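Local coordinates for protein chorismatase (Streptomyces hygroscopicus, PDB 4BPS) that hydrolyses chorismate to a dihydroxycyclohexadiene carboxylic acid and pyruvate, a step in the biosynthesis of the immunosuppressants FK506 and FK520, at residues A[59-67]-A[183-191]. Numbering follows the deposited sequence.
Sequences RTAVHTTTR and GAHGGGITC
The His63 ring carries the CB of His185 squarely over one face, 3.4 Å from its centroid, a CH-pi contact, while the carbonyl of Thr65 lies at its edge, in plane. The His185 ring is turned 51° against that of His63, and one of its faces takes the methyl CG2 of Thr66, offset toward the rim and 3.4 Å from NE2; at its edge lies His63 O. The CB of His185 thus caps the His63 ring, and the two rings stand obliquely, where two sheets of this YjgF-fold chorismatase meet: strand 57-62 leads into an inverse gamma turn centred on His63, and the loop 185-188, with three consecutive glycines, joins strands 178-184 and 189-196 of the neighbouring sheet. His63 extends its ring across the start of that loop because chi1 (-168°) places CG opposite the backbone N. Replacing His63 by an alanine would probably leave the CB of His185 without its aromatic floor and open a gap between turn and loop. The backbones are joined as well: His185 N, lying in the carbonyl plane of His63, donates to its O at 2.8 Å, with a nearly straight N-H...O angle of 161°. NE2 of the His185 ring is hydrogen-bonded to the carbonyl of His327, at the end of strand 323-327 in a third sheet, and ND1 of His327 to Thr66 OG1; the pair therefore fixes Thr66 and His185 to one residue. Farther along, the sheets pack through small aliphatic groups: Thr60 and Thr190 meet methyl to methyl, tip to tip, and Val62 CG1 lies 3.7 Å from Thr190 CG2. A single water completes the link, accepting from His63 N at 3.0 Å and donating to Gly186 O at 2.8 Å.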
ATOM      1  N   ARG A  59       8.478 -12.079   5.808  1.00  6.15           N
ATOM      2  CA  ARG A  59       7.892 -12.574   4.584  1.00  7.36           C
ATOM      3  C   ARG A  59       6.476 -13.065   4.811  1.00  6.45           C
ATOM      4  O   ARG A  59       6.183 -13.658   5.855  1.00  7.74           O
ATOM      5  CB  ARG A  59       8.758 -13.740   4.073  1.00 12.86           C
ATOM      6  CG  ARG A  59       8.220 -14.501   2.900  1.00 21.27           C
ATOM      7  CD  ARG A  59       7.523 -15.765   3.391  1.00 28.24           C
ATOM      8  NE  ARG A  59       6.967 -16.542   2.293  1.00 33.55           N
ATOM      9  CZ  ARG A  59       6.604 -17.815   2.396  1.00 37.39           C
ATOM     10  NH1 ARG A  59       6.758 -18.462   3.546  1.00 37.26           N
ATOM     11  NH2 ARG A  59       6.114 -18.446   1.335  1.00 39.24           N
ATOM     12  N   THR A  60       5.613 -12.854   3.826  1.00  5.54           N
ATOM     13  CA  THR A  60       4.339 -13.546   3.802  1.00  5.36           C
ATOM     14  C   THR A  60       3.856 -13.589   2.359  1.00  5.27           C
ATOM     15  O   THR A  60       4.356 -12.855   1.512  1.00  5.82           O
ATOM     16  CB  THR A  60       3.292 -12.871   4.712  1.00  5.72           C
ATOM     17  OG1 THR A  60       2.237 -13.797   5.024  1.00  5.66           O
ATOM     18  CG2 THR A  60       2.663 -11.635   4.079  1.00  6.21           C
ATOM     19  N   ALA A  61       2.869 -14.446   2.091  1.00  5.02           N
ATOM     20  CA  ALA A  61       2.224 -14.512   0.798  1.00  5.18           C
ATOM     21  C   ALA A  61       0.794 -14.036   0.932  1.00  4.82           C
ATOM     22  O   ALA A  61       0.103 -14.409   1.892  1.00  5.28           O
ATOM     23  CB  ALA A  61       2.255 -15.932   0.256  1.00  6.27           C
ATOM     24  N   VAL A  62       0.353 -13.225  -0.031  1.00  4.83           N
ATOM     25  CA  VAL A  62      -1.033 -12.765  -0.058  1.00  5.45           C
ATOM     26  C   VAL A  62      -1.700 -13.206  -1.350  1.00  5.03           C
ATOM     27  O   VAL A  62      -1.050 -13.343  -2.402  1.00  5.60           O
ATOM     28  CB  VAL A  62      -1.128 -11.209   0.116  1.00  5.78           C
ATOM     29  CG1 VAL A  62      -0.728 -10.815   1.533  1.00  6.57           C
ATOM     30  CG2 VAL A  62      -0.271 -10.468  -0.942  1.00  5.80           C
ATOM     31  N   HIS A  63      -2.991 -13.466  -1.245  1.00  5.35           N
ATOM     32  CA  HIS A  63      -3.744 -14.064  -2.351  1.00  5.22           C
ATOM     33  C   HIS A  63      -4.374 -12.949  -3.192  1.00  5.45           C
ATOM     34  O   HIS A  63      -5.584 -12.714  -3.163  1.00  6.16           O
ATOM     35  CB  HIS A  63      -4.770 -15.049  -1.807  1.00  6.18           C
ATOM     36  CG  HIS A  63      -5.402 -15.917  -2.852  1.00  6.16           C
ATOM     37  ND1 HIS A  63      -6.133 -17.038  -2.537  1.00  6.43           N
ATOM     38  CD2 HIS A  63      -5.429 -15.811  -4.208  1.00  5.98           C
ATOM     39  CE1 HIS A  63      -6.568 -17.594  -3.653  1.00  6.63           C
ATOM     40  NE2 HIS A  63      -6.158 -16.869  -4.681  1.00  6.26           N
ATOM     41  N   THR A  64      -3.516 -12.271  -3.942  1.00  5.10           N
ATOM     42  CA  THR A  64      -3.907 -11.065  -4.658  1.00  5.52           C
ATOM     43  C   THR A  64      -4.104 -11.266  -6.159  1.00  5.67           C
ATOM     44  O   THR A  64      -4.398 -10.295  -6.873  1.00  6.20           O
ATOM     45  CB  THR A  64      -2.908  -9.960  -4.420  1.00  5.70           C
ATOM     46  OG1 THR A  64      -1.596 -10.507  -4.617  1.00  5.56           O
ATOM     47  CG2 THR A  64      -3.055  -9.394  -3.000  1.00  6.36           C
ATOM     48  N   THR A  65      -4.009 -12.508  -6.644  1.00  5.50           N
ATOM     49  CA  THR A  65      -4.388 -12.776  -8.026  1.00  6.35           C
ATOM     50  C   THR A  65      -4.862 -14.211  -8.191  1.00  5.75           C
ATOM     51  O   THR A  65      -4.853 -14.978  -7.234  1.00  6.21           O
ATOM     52  CB  THR A  65      -3.272 -12.367  -9.007  1.00  6.89           C
ATOM     53  OG1 THR A  65      -3.868 -12.224 -10.317  1.00  7.28           O
ATOM     54  CG2 THR A  65      -2.117 -13.377  -8.976  1.00  7.99           C
ATOM     55  N   THR A  66      -5.324 -14.542  -9.395  1.00  6.17           N
ATOM     56  CA  THR A  66      -6.037 -15.792  -9.636  1.00  6.75           C
ATOM     57  C   THR A  66      -5.340 -16.707 -10.629  1.00  7.29           C
ATOM     58  O   THR A  66      -5.861 -17.776 -10.925  1.00  8.69           O
ATOM     59  CB  THR A  66      -7.474 -15.521 -10.122  1.00  8.02           C
ATOM     60  OG1 THR A  66      -7.413 -14.791 -11.347  1.00  8.31           O
ATOM     61  CG2 THR A  66      -8.267 -14.741  -9.080  1.00  8.56           C
ATOM     62  N   ARG A  67      -4.183 -16.299 -11.150  1.00  7.09           N
ATOM     63  CA  ARG A  67      -3.384 -17.158 -12.038  1.00  8.71           C
ATOM     64  C   ARG A  67      -1.949 -17.202 -11.524  1.00  9.56           C
ATOM     65  O   ARG A  67      -1.352 -16.157 -11.211  1.00  9.05           O
ATOM     66  CB  ARG A  67      -3.339 -16.616 -13.453  1.00 10.12           C
ATOM     67  CG  ARG A  67      -4.644 -16.673 -14.204  1.00 12.04           C
ATOM     68  CD  ARG A  67      -4.449 -16.037 -15.565  1.00 16.10           C
ATOM     69  NE  ARG A  67      -3.442 -16.744 -16.361  1.00 19.18           N
ATOM     70  CZ  ARG A  67      -3.696 -17.781 -17.154  1.00 21.68           C
ATOM     71  NH1 ARG A  67      -4.940 -18.238 -17.278  1.00 23.83           N
ATOM     72  NH2 ARG A  67      -2.710 -18.351 -17.836  1.00 21.38           N
ATOM     73  N   GLY A 183      -8.546  -5.951  -2.320  1.00  5.26           N
ATOM     74  CA  GLY A 183      -9.038  -7.287  -2.019  1.00  5.49           C
ATOM     75  C   GLY A 183      -7.976  -8.360  -2.088  1.00  5.39           C
ATOM     76  O   GLY A 183      -6.922  -8.225  -2.718  1.00  5.43           O
ATOM     77  N   ALA A 184      -8.298  -9.459  -1.425  1.00  5.31           N
ATOM     78  CA  ALA A 184      -7.601 -10.724  -1.606  1.00  5.69           C
ATOM     79  C   ALA A 184      -8.657 -11.827  -1.732  1.00  5.21           C
ATOM     80  O   ALA A 184      -9.795 -11.675  -1.288  1.00  5.69           O
ATOM     81  CB  ALA A 184      -6.654 -10.996  -0.422  1.00  6.37           C
ATOM     82  N   HIS A 185      -8.241 -12.968  -2.278  1.00  5.29           N
ATOM     83  CA  HIS A 185      -9.164 -14.063  -2.551  1.00  5.91           C
ATOM     84  C   HIS A 185      -9.206 -15.102  -1.421  1.00  6.33           C
ATOM     85  O   HIS A 185      -9.899 -16.109  -1.544  1.00  7.64           O
ATOM     86  CB  HIS A 185      -8.799 -14.758  -3.863  1.00  6.16           C
ATOM     87  CG  HIS A 185      -8.808 -13.835  -5.041  1.00  6.25           C
ATOM     88  ND1 HIS A 185      -9.953 -13.554  -5.753  1.00  7.39           N
ATOM     89  CD2 HIS A 185      -7.819 -13.084  -5.592  1.00  6.22           C
ATOM     90  CE1 HIS A 185      -9.658 -12.685  -6.711  1.00  7.14           C
ATOM     91  NE2 HIS A 185      -8.376 -12.378  -6.627  1.00  6.50           N
ATOM     92  N   GLY A 186      -8.485 -14.838  -0.334  1.00  5.86           N
ATOM     93  CA  GLY A 186      -8.488 -15.663   0.852  1.00  5.99           C
ATOM     94  C   GLY A 186      -7.488 -15.064   1.813  1.00  5.80           C
ATOM     95  O   GLY A 186      -6.755 -14.149   1.464  1.00  6.39           O
ATOM     96  N   GLY A 187      -7.457 -15.569   3.043  1.00  5.85           N
ATOM     97  CA  GLY A 187      -6.408 -15.215   3.972  1.00  6.08           C
ATOM     98  C   GLY A 187      -6.618 -14.021   4.873  1.00  5.42           C
ATOM     99  O   GLY A 187      -5.635 -13.377   5.267  1.00  6.18           O
ATOM    100  N   GLY A 188      -7.855 -13.708   5.249  1.00  5.29           N
ATOM    101  CA  GLY A 188      -8.059 -12.645   6.228  1.00  5.71           C
ATOM    102  C   GLY A 188      -7.470 -11.312   5.781  1.00  4.76           C
ATOM    103  O   GLY A 188      -7.532 -10.939   4.607  1.00  5.45           O
ATOM    104  N   ILE A 189      -6.913 -10.573   6.738  1.00  5.09           N
ATOM    105  CA  ILE A 189      -6.408  -9.235   6.471  1.00  4.89           C
ATOM    106  C   ILE A 189      -4.917  -9.200   6.782  1.00  4.57           C
ATOM    107  O   ILE A 189      -4.503  -9.542   7.881  1.00  5.38           O
ATOM    108  CB  ILE A 189      -7.159  -8.164   7.253  1.00  5.19           C
ATOM    109  CG1 ILE A 189      -8.654  -8.179   6.870  1.00  5.88           C
ATOM    110  CG2 ILE A 189      -6.546  -6.779   6.983  1.00  6.35           C
ATOM    111  CD1 ILE A 189      -9.505  -7.128   7.534  1.00  6.68           C
ATOM    112  N   THR A 190      -4.127  -8.762   5.794  1.00  4.69           N
ATOM    113  CA  THR A 190      -2.681  -8.625   5.923  1.00  4.74           C
ATOM    114  C   THR A 190      -2.327  -7.142   5.823  1.00  4.69           C
ATOM    115  O   THR A 190      -2.786  -6.456   4.907  1.00  5.00           O
ATOM    116  CB  THR A 190      -1.966  -9.405   4.819  1.00  5.30           C
ATOM    117  OG1 THR A 190      -2.356 -10.776   4.853  1.00  5.23           O
ATOM    118  CG2 THR A 190      -0.447  -9.334   4.937  1.00  5.72           C
ATOM    119  N   CYS A 191      -1.489  -6.694   6.753  1.00  4.78           N
ATOM    120  CA  CYS A 191      -0.988  -5.327   6.783  1.00  5.09           C
ATOM    121  C   CYS A 191       0.535  -5.320   6.638  1.00  5.07           C
ATOM    122  O   CYS A 191       1.250  -6.062   7.330  1.00  5.93           O
ATOM    123  CB  CYS A 191      -1.380  -4.656   8.098  1.00  5.83           C
ATOM    124  SG  CYS A 191      -0.729  -2.968   8.333  1.00  8.34           S
TER
HETATM  125  O   HOH W   1      -4.126 -13.102   1.512  1.00  5.62           O